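Side-chain contacts in ABC sugar (Ribose) transporter, periplasmic substrate-binding subunit (Rhodobacter sphaeroides, PDB 3L49), which probably binds a sugar in the periplasm and delivers it to an ABC transporter: residues I13-D18 / K22-Q27; L41-G44 / Q48-V51. All coordinates share one frame; numbering follows the deposited sequence. Where two conformers were deposited one is given.

Contact 1 (13-18 with 22-27) closes first along the chain, and contact 2 (41-44 with 48-51) follows it; their centres lie about 13 Å apart. Each is a turn from the end of a parallel strand into the next helix, and strands 7-12 and 37-42 are neighbours in the sheet. They meet directly: Thr15 OG1 of contact 1 lies 3.3 Å from Asp42 OD2 of contact 2, a probable hydrogen bond, and Ile13 CB packs 3.4 Å from Gln50 OE1. An unidentified ligand, probably from the crystallisation liquor, sits about 8 Å from the Asp18 side chain and about 11 Å from that of Gln50; His17 NE2 hydrogen-bonds to it.

Contact 1: I13-D18 / K22-Q27; sequences IGTDHD and KAYQAQ
The nonpolar half of the contact is a CH-pi interaction: the methyl of Thr15 sits over one face of the Tyr24 ring, with CG2 3.9 Å from the ring centroid and 21° off the normal. Thr15 CG2 is displaced toward the rim, 3.6 Å from Tyr24 CD1. With OG1 between the backbone N and the carbonyl carbon (chi1 71°), CG2 falls anti to the carbonyl carbon and faces the ring. Tyr24 packs against Ile10 and Ala12 of strand 7-12 and Ala40 of strand 37-42.

Here the loop leaving strand 7-12 enters helix 18-33, the first beta-alpha unit of the periplasmic binding protein fold, with His17 at the N-cap position.

The charged half lies in the helix's first turn. Lys22 NZ forms a salt bridge with Asp18 OD2 at 2.9 Å, approaching on the syn side but 28° out of the carboxylate plane. Bends at chi2 and chi4 bring the lysine chain back along the helix, so that Lys22 CD passes 3.5 Å from Asp18 O. Beneath the salt bridge, Lys22 N donates to Asp18 O at 3.0 Å. Lys22 also rests on Pro248 and Ser249 at the start of helix 248-263.

Contact 2: L41-G44 / Q48-V51; sequences LDAG and QTQV
Ala43 and Gln50 pack against each other in the buried part of this contact, with Ala43 CB 3.7 Å from Gln50 CB. Ala43 CB lies against the helix backbone as well, 3.7 Å from Gln50 N, and the CA atoms of Ala43 and Gln50 are just 4.9 Å apart. Such a short spacing goes with the small side chain of Ala43, which also touches Gln53 one turn further along the helix. With CG anti to the backbone N (chi1 177°) and a bend at chi2, the Gln50 chain carries its amide past Ala43 to the sheet, where NE2 hydrogen-bonds to Thr11 OG1 on strand 7-12; the side chain also touches Leu75 of helix 72-84. Gln50 therefore offers carbon to the turn and its polar end to the sheet.

Thr49, by contrast, sits on the more solvent-accessible rim and touches mostly backbone. Its CB stands 3.5 Å from Ala43 O, and Thr49 CG2 lies 3.8 Å from Ala43 CA, both van der Waals contacts; the two CB atoms, of Ala43 and Thr49, are 4.3 Å apart. Around the corner, the turn is held from within. Asp42 OD1 accepts from Gly44 N at 2.8 Å, the N-H pointing nearly straight at it (165°) although the donor stands 43° out of the carboxylate plane. The chain then passes through Gly44 at positive phi, before Asn46 OD1 takes up Thr49 N at the start of the helix. An Asx turn at the carboxyl end of the parallel strand 37-42 thus opens the loop to helix 47-60, a beta-alpha connection of the alpha/beta fold of periplasmic binding proteins.

Contact 1: I13-D18 / K22-Q27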
# COMPACT_ATOMS: atom_id res chain seq x y z
N ILE A 13 5.05 -6.24 8.60
CA ILE A 13 6.16 -5.32 8.87
C ILE A 13 5.75 -4.17 9.81
O ILE A 13 6.59 -3.55 10.43
CB ILE A 13 6.87 -4.81 7.58
CG1 ILE A 13 8.25 -4.22 7.94
CG2 ILE A 13 5.98 -3.85 6.79
CD1 ILE A 13 9.20 -4.01 6.78
N GLY A 14 4.45 -3.91 9.93
CA GLY A 14 4.00 -2.89 10.87
C GLY A 14 2.51 -2.84 11.06
O GLY A 14 1.75 -3.51 10.35
N THR A 15 2.10 -2.06 12.05
CA THR A 15 0.70 -1.68 12.28
C THR A 15 0.68 -0.18 12.57
O THR A 15 -0.25 0.33 13.20
CB THR A 15 0.05 -2.45 13.46
OG1 THR A 15 0.59 -1.98 14.70
CG2 THR A 15 0.26 -3.96 13.35
N ASP A 16 1.72 0.50 12.10
CA ASP A 16 2.00 1.90 12.38
C ASP A 16 0.90 2.85 11.91
O ASP A 16 0.64 3.87 12.56
CB ASP A 16 3.34 2.29 11.73
CG ASP A 16 3.96 3.54 12.34
OD1 ASP A 16 4.25 3.54 13.56
OD2 ASP A 16 4.18 4.52 11.59
N HIS A 17 0.18 2.50 10.86
CA HIS A 17 -0.84 3.32 10.24
C HIS A 17 -1.95 2.38 9.91
O HIS A 17 -1.91 1.17 9.80
CB HIS A 17 -0.40 4.07 8.99
CG HIS A 17 0.02 3.17 7.87
ND1 HIS A 17 -0.81 2.85 6.82
CD2 HIS A 17 1.19 2.51 7.65
CE1 HIS A 17 -0.17 2.05 5.99
NE2 HIS A 17 1.04 1.83 6.47
N ASP A 18 -2.98 3.09 9.47
CA ASP A 18 -4.37 2.63 9.47
C ASP A 18 -4.66 1.40 8.61
O ASP A 18 -5.36 0.51 9.01
CB ASP A 18 -5.29 3.77 9.05
CG ASP A 18 -6.73 3.48 9.28
OD1 ASP A 18 -7.12 3.29 10.45
OD2 ASP A 18 -7.50 3.45 8.32
N LYS A 22 -5.68 -2.28 10.16
CA LYS A 22 -6.92 -2.91 9.70
C LYS A 22 -6.73 -4.32 9.11
O LYS A 22 -7.50 -5.22 9.41
CB LYS A 22 -7.66 -2.02 8.70
CG LYS A 22 -8.90 -1.31 9.23
CD LYS A 22 -8.58 -0.18 10.20
CE LYS A 22 -9.66 0.90 10.18
NZ LYS A 22 -9.66 1.67 8.90
N ALA A 23 -5.69 -4.49 8.29
CA ALA A 23 -5.42 -5.78 7.66
C ALA A 23 -4.96 -6.83 8.68
O ALA A 23 -5.39 -7.99 8.65
CB ALA A 23 -4.37 -5.61 6.57
N TYR A 24 -4.09 -6.39 9.59
CA TYR A 24 -3.50 -7.21 10.64
C TYR A 24 -4.55 -7.70 11.62
O TYR A 24 -4.58 -8.88 11.97
CB TYR A 24 -2.45 -6.37 11.36
CG TYR A 24 -1.57 -7.07 12.36
CD1 TYR A 24 -1.80 -6.93 13.73
CD2 TYR A 24 -0.47 -7.84 11.96
CE1 TYR A 24 -0.98 -7.55 14.66
CE2 TYR A 24 0.35 -8.47 12.88
CZ TYR A 24 0.09 -8.31 14.23
OH TYR A 24 0.90 -8.91 15.17
N GLN A 25 -5.43 -6.79 12.03
CA GLN A 25 -6.51 -7.08 12.97
C GLN A 25 -7.54 -8.04 12.37
O GLN A 25 -8.08 -8.90 13.08
CB GLN A 25 -7.23 -5.79 13.34
CG GLN A 25 -7.48 -5.59 14.80
CD GLN A 25 -6.56 -4.53 15.38
OE1 GLN A 25 -6.90 -3.35 15.42
NE2 GLN A 25 -5.37 -4.96 15.81
N ALA A 26 -7.81 -7.86 11.07
CA ALA A 26 -8.78 -8.67 10.33
C ALA A 26 -8.34 -10.13 10.21
O ALA A 26 -9.17 -11.04 10.28
CB ALA A 26 -9.01 -8.09 8.95
N GLN A 27 -7.03 -10.32 10.01
CA GLN A 27 -6.42 -11.64 9.99
C GLN A 27 -6.59 -12.37 11.33
O GLN A 27 -7.06 -13.50 11.35
CB GLN A 27 -4.94 -11.56 9.63
CG GLN A 27 -4.68 -11.37 8.16
CD GLN A 27 -3.29 -10.86 7.88
OE1 GLN A 27 -2.33 -11.62 7.85
NE2 GLN A 27 -3.17 -9.55 7.70

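Contact 2: L41-G44 / Q48-V51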
# COMPACT_ATOMS: atom_id res chain seq x y z
N LEU A 41 2.74 -11.64 14.86
CA LEU A 41 3.98 -10.90 15.05
C LEU A 41 4.05 -9.62 14.21
O LEU A 41 3.72 -9.62 13.02
CB LEU A 41 5.19 -11.81 14.79
CG LEU A 41 5.33 -13.08 15.64
CD1 LEU A 41 6.35 -13.99 15.01
CD2 LEU A 41 5.71 -12.82 17.12
N ASP A 42 4.46 -8.54 14.86
CA ASP A 42 4.54 -7.20 14.28
C ASP A 42 5.99 -6.72 14.36
O ASP A 42 6.58 -6.67 15.44
CB ASP A 42 3.57 -6.26 15.01
CG ASP A 42 3.79 -4.77 14.70
OD1 ASP A 42 4.61 -4.40 13.84
OD2 ASP A 42 3.11 -3.94 15.35
N ALA A 43 6.54 -6.32 13.22
CA ALA A 43 7.97 -6.01 13.14
C ALA A 43 8.33 -4.60 13.55
O ALA A 43 9.51 -4.28 13.70
CB ALA A 43 8.50 -6.31 11.75
N GLY A 44 7.31 -3.75 13.74
CA GLY A 44 7.51 -2.34 14.06
C GLY A 44 8.36 -1.58 13.04
O GLY A 44 9.21 -0.77 13.42
N GLN A 48 14.91 -6.20 10.11
CA GLN A 48 15.70 -7.20 10.81
C GLN A 48 14.87 -7.91 11.89
O GLN A 48 15.09 -9.10 12.16
CB GLN A 48 16.94 -6.54 11.42
CG GLN A 48 18.25 -7.16 10.95
CD GLN A 48 18.49 -6.93 9.46
OE1 GLN A 48 18.47 -7.88 8.66
NE2 GLN A 48 18.70 -5.68 9.08
N THR A 49 13.93 -7.17 12.48
CA THR A 49 12.95 -7.74 13.41
C THR A 49 12.08 -8.77 12.69
O THR A 49 11.92 -9.90 13.18
CB THR A 49 12.06 -6.66 14.06
OG1 THR A 49 12.88 -5.73 14.77
CG2 THR A 49 11.05 -7.28 15.05
N GLN A 50 11.55 -8.38 11.53
CA GLN A 50 10.70 -9.26 10.71
C GLN A 50 11.39 -10.58 10.38
O GLN A 50 10.78 -11.65 10.51
CB GLN A 50 10.23 -8.56 9.42
CG GLN A 50 9.40 -9.49 8.51
CD GLN A 50 8.32 -8.77 7.74
OE1 GLN A 50 8.58 -7.76 7.08
NE2 GLN A 50 7.10 -9.31 7.80
N VAL A 51 12.65 -10.48 9.94
CA VAL A 51 13.53 -11.62 9.69
C VAL A 51 13.54 -12.62 10.86
O VAL A 51 13.27 -13.81 10.66
CB VAL A 51 14.97 -11.14 9.38
CG1 VAL A 51 15.94 -12.32 9.33
CG2 VAL A 51 15.00 -10.39 8.07